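Local atomic coordinates of guanine nucleotide exchange factor p115rhogef (Homo sapiens, PDB entry 1IAP), a protein that probably couples heterotrimeric G proteins to Rho as an exchange factor, its RGS-like domain, the part present here, being of the kind that binds G-protein alpha subunits. Residues 35-45 with 177-187. Numbering follows the deposited sequence.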
loop_
_atom_site.group_PDB
_atom_site.type_symbol
_atom_site.label_atom_id
_atom_site.label_comp_id
_atom_site.label_asym_id
_atom_site.label_seq_id
_atom_site.Cartn_x
_atom_site.Cartn_y
_atom_site.Cartn_z
ATOM N N LEU A 35 -2.851 -2.366 0.588
ATOM C CA LEU A 35 -2.965 -0.928 0.816
ATOM C C LEU A 35 -3.010 -0.612 2.308
ATOM O O LEU A 35 -2.450 0.387 2.756
ATOM C CB LEU A 35 -4.208 -0.375 0.119
ATOM C CG LEU A 35 -4.186 -0.434 -1.412
ATOM C CD1 LEU A 35 -5.533 -0.016 -1.961
ATOM C CD2 LEU A 35 -3.062 0.441 -1.960
ATOM N N CYS A 36 -3.666 -1.484 3.062
ATOM C CA CYS A 36 -3.790 -1.336 4.506
ATOM C C CYS A 36 -2.412 -1.408 5.170
ATOM O O CYS A 36 -2.063 -0.565 5.998
ATOM C CB CYS A 36 -4.717 -2.425 5.053
ATOM S SG CYS A 36 -4.869 -2.460 6.844
ATOM N N CYS A 37 -1.617 -2.397 4.769
ATOM C CA CYS A 37 -0.276 -2.577 5.313
ATOM C C CYS A 37 0.621 -1.376 5.017
ATOM O O CYS A 37 1.406 -0.958 5.867
ATOM C CB CYS A 37 0.368 -3.847 4.749
ATOM S SG CYS A 37 -0.296 -5.393 5.417
ATOM N N LEU A 38 0.500 -0.824 3.811
ATOM C CA LEU A 38 1.310 0.330 3.424
ATOM C C LEU A 38 0.934 1.560 4.253
ATOM O O LEU A 38 1.806 2.282 4.733
ATOM C CB LEU A 38 1.149 0.623 1.925
ATOM C CG LEU A 38 1.549 -0.482 0.941
ATOM C CD1 LEU A 38 1.291 -0.032 -0.508
ATOM C CD2 LEU A 38 3.015 -0.846 1.128
ATOM N N HIS A 39 -0.366 1.784 4.444
ATOM C CA HIS A 39 -0.821 2.934 5.220
ATOM C C HIS A 39 -0.477 2.796 6.700
ATOM O O HIS A 39 -0.250 3.794 7.389
ATOM C CB HIS A 39 -2.320 3.151 5.041
ATOM C CG HIS A 39 -2.687 3.758 3.723
ATOM N ND1 HIS A 39 -3.828 4.504 3.542
ATOM C CD2 HIS A 39 -2.059 3.730 2.522
ATOM C CE1 HIS A 39 -3.893 4.910 2.285
ATOM N NE2 HIS A 39 -2.830 4.452 1.646
ATOM N N ALA A 40 -0.425 1.556 7.176
ATOM C CA ALA A 40 -0.097 1.272 8.571
ATOM C C ALA A 40 1.366 1.605 8.828
ATOM O O ALA A 40 1.723 2.100 9.897
ATOM C CB ALA A 40 -0.363 -0.188 8.883
ATOM N N ASP A 41 2.208 1.337 7.833
ATOM C CA ASP A 41 3.630 1.617 7.937
ATOM C C ASP A 41 3.836 3.129 7.931
ATOM O O ASP A 41 4.660 3.664 8.671
ATOM C CB ASP A 41 4.374 0.987 6.761
ATOM C CG ASP A 41 5.877 1.061 6.921
ATOM O OD1 ASP A 41 6.479 2.045 6.447
ATOM O OD2 ASP A 41 6.449 0.138 7.535
ATOM N N MET A 42 3.076 3.799 7.073
ATOM C CA MET A 42 3.111 5.246 6.922
ATOM C C MET A 42 2.716 5.917 8.239
ATOM O O MET A 42 3.278 6.948 8.616
ATOM C CB MET A 42 2.157 5.645 5.790
ATOM C CG MET A 42 1.945 7.130 5.585
ATOM S SD MET A 42 1.055 7.411 4.033
ATOM C CE MET A 42 -0.560 6.834 4.478
ATOM N N LEU A 43 1.766 5.300 8.941
ATOM C CA LEU A 43 1.281 5.796 10.229
ATOM C C LEU A 43 2.381 5.744 11.282
ATOM O O LEU A 43 2.481 6.630 12.134
ATOM C CB LEU A 43 0.092 4.958 10.705
ATOM C CG LEU A 43 -1.313 5.534 10.536
ATOM C CD1 LEU A 43 -1.551 5.976 9.102
ATOM C CD2 LEU A 43 -2.331 4.489 10.954
ATOM N N GLY A 44 3.207 4.702 11.201
ATOM C CA GLY A 44 4.295 4.520 12.146
ATOM C C GLY A 44 5.420 5.537 12.064
ATOM O O GLY A 44 6.272 5.576 12.950
ATOM N N SER A 45 5.441 6.351 11.015
ATOM C CA SER A 45 6.485 7.361 10.859
ATOM C C SER A 45 5.985 8.774 11.171
ATOM O O SER A 45 6.689 9.756 10.925
ATOM C CB SER A 45 7.071 7.310 9.443
ATOM O OG SER A 45 6.100 7.633 8.465
ATOM N N VAL A 177 -8.927 3.145 -4.426
ATOM C CA VAL A 177 -7.624 2.532 -4.689
ATOM C C VAL A 177 -6.628 3.583 -5.176
ATOM O O VAL A 177 -5.505 3.651 -4.690
ATOM C CB VAL A 177 -7.743 1.401 -5.734
ATOM C CG1 VAL A 177 -6.371 0.943 -6.203
ATOM C CG2 VAL A 177 -8.509 0.232 -5.137
ATOM N N VAL A 178 -7.046 4.410 -6.129
ATOM C CA VAL A 178 -6.165 5.454 -6.644
ATOM C C VAL A 178 -5.762 6.432 -5.532
ATOM O O VAL A 178 -4.583 6.771 -5.398
ATOM C CB VAL A 178 -6.808 6.193 -7.836
ATOM C CG1 VAL A 178 -6.020 7.458 -8.175
ATOM C CG2 VAL A 178 -6.843 5.270 -9.040
ATOM N N ASN A 179 -6.731 6.846 -4.717
ATOM C CA ASN A 179 -6.463 7.759 -3.601
ATOM C C ASN A 179 -5.481 7.121 -2.626
ATOM O O ASN A 179 -4.520 7.751 -2.176
ATOM C CB ASN A 179 -7.759 8.083 -2.845
ATOM C CG ASN A 179 -8.703 8.948 -3.648
ATOM O OD1 ASN A 179 -8.303 9.566 -4.629
ATOM N ND2 ASN A 179 -9.962 9.002 -3.231
ATOM N N ALA A 180 -5.736 5.860 -2.296
ATOM C CA ALA A 180 -4.895 5.121 -1.365
ATOM C C ALA A 180 -3.459 5.010 -1.858
ATOM O O ALA A 180 -2.513 5.226 -1.091
ATOM C CB ALA A 180 -5.480 3.733 -1.118
ATOM N N ILE A 181 -3.289 4.661 -3.132
ATOM C CA ILE A 181 -1.945 4.546 -3.696
ATOM C C ILE A 181 -1.314 5.938 -3.736
ATOM O O ILE A 181 -0.160 6.112 -3.351
ATOM C CB ILE A 181 -1.977 3.910 -5.112
ATOM C CG1 ILE A 181 -2.389 2.438 -5.000
ATOM C CG2 ILE A 181 -0.612 4.009 -5.777
ATOM C CD1 ILE A 181 -2.762 1.787 -6.319
ATOM N N GLY A 182 -2.105 6.932 -4.127
ATOM C CA GLY A 182 -1.607 8.295 -4.190
ATOM C C GLY A 182 -1.066 8.766 -2.853
ATOM O O GLY A 182 0.026 9.337 -2.776
ATOM N N LEU A 183 -1.806 8.470 -1.788
ATOM C CA LEU A 183 -1.415 8.866 -0.444
ATOM C C LEU A 183 -0.065 8.290 -0.040
ATOM O O LEU A 183 0.812 9.013 0.437
ATOM C CB LEU A 183 -2.492 8.450 0.569
ATOM C CG LEU A 183 -2.324 8.949 2.009
ATOM C CD1 LEU A 183 -2.403 10.469 2.035
ATOM C CD2 LEU A 183 -3.410 8.351 2.886
ATOM N N TYR A 184 0.119 6.995 -0.268
ATOM C CA TYR A 184 1.366 6.345 0.099
ATOM C C TYR A 184 2.546 6.760 -0.782
ATOM O O TYR A 184 3.672 6.886 -0.297
ATOM C CB TYR A 184 1.209 4.820 0.094
ATOM C CG TYR A 184 2.419 4.119 0.661
ATOM C CD1 TYR A 184 2.617 4.038 2.040
ATOM C CD2 TYR A 184 3.392 3.582 -0.174
ATOM C CE1 TYR A 184 3.762 3.447 2.572
ATOM C CE2 TYR A 184 4.540 2.986 0.351
ATOM C CZ TYR A 184 4.714 2.923 1.720
ATOM O OH TYR A 184 5.839 2.331 2.238
ATOM N N MET A 185 2.299 6.942 -2.076
ATOM C CA MET A 185 3.362 7.347 -2.997
ATOM C C MET A 185 3.899 8.726 -2.610
ATOM O O MET A 185 5.098 8.977 -2.674
ATOM C CB MET A 185 2.853 7.353 -4.444
ATOM C CG MET A 185 2.798 5.968 -5.093
ATOM S SD MET A 185 4.468 5.218 -5.255
ATOM C CE MET A 185 4.117 3.504 -4.766
ATOM N N ARG A 186 3.000 9.602 -2.181
ATOM C CA ARG A 186 3.364 10.952 -1.753
ATOM C C ARG A 186 4.307 10.841 -0.550
ATOM O O ARG A 186 5.233 11.635 -0.396
ATOM C CB ARG A 186 2.093 11.701 -1.372
ATOM C CG ARG A 186 2.207 13.202 -1.295
ATOM C CD ARG A 186 0.810 13.796 -1.202
ATOM N NE ARG A 186 -0.018 13.359 -2.326
ATOM C CZ ARG A 186 -1.255 12.878 -2.221
ATOM N NH1 ARG A 186 -1.839 12.766 -1.033
ATOM N NH2 ARG A 186 -1.904 12.495 -3.311
ATOM N N HIS A 187 4.090 9.805 0.260
ATOM C CA HIS A 187 4.906 9.530 1.440
ATOM C C HIS A 187 6.323 9.116 1.027
ATOM O O HIS A 187 7.280 9.308 1.776
ATOM C CB HIS A 187 4.249 8.421 2.268
ATOM C CG HIS A 187 5.017 8.037 3.493
ATOM N ND1 HIS A 187 5.788 6.897 3.560
ATOM C CD2 HIS A 187 5.122 8.635 4.703
ATOM C CE1 HIS A 187 6.333 6.808 4.759
ATOM N NE2 HIS A 187 5.945 7.850 5.472
HETATM O O HOH W 1 7.288 3.751 4.378
#
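The carbonyl oxygen of Ala180 takes two hydrogen bonds, one from the His39 side chain and a longer one, 3.3 Å, from the backbone N of Tyr184, and the two donors reach it from opposite faces of the carbonyl plane. The histidine bond spans 2.9 Å from NE2 of His39 to O of Ala180 and is nearly straight (N-H...O angle 167°). The oxygen lies almost in the imidazole plane, and since a carbonyl can only accept, NE2 is the donor. Leu183 CD2 approaches CE1 of the same ring to 3.5 Å, and Phe62 of helix 48-63 meets the ring edge-to-face. Toward the N-terminal end of both segments, CD1 of Leu35 packs on CB of Ala180 and its CD2 on CG1 of Ile181. In this all-helical RGS-like domain the contact joins helix 32-43 to the last helix, 171-187; the axes of the short segments, 35° from parallel, come within 10.0 Å. Tyr184 is a knob in a hole formed by Leu38, His39, Asp41 and Met42. With CG anti to the backbone N (chi1 -172°), its ring reaches across to helix 32-43, where CB of Leu38 stands 3.8 Å from the ring centroid in a CH-pi contact. The phenol OH bonds to the backbone O of Lys12 and accepts from a water that also donates to OD1 of Asp41, whose OD2 forms a salt bridge with Lys12. Further along, CG of Met42 lies over one face of the His187 imidazole, 3.9 Å from its centroid, while the methionine bends at its last torsion to bring CE within 3.6 Å of Leu183 CD2. His187 NE2 donates to OG of Ser45 at 3.0 Å, and that hydroxyl in turn donates to Met42 O, although Ser45 is poorly ordered.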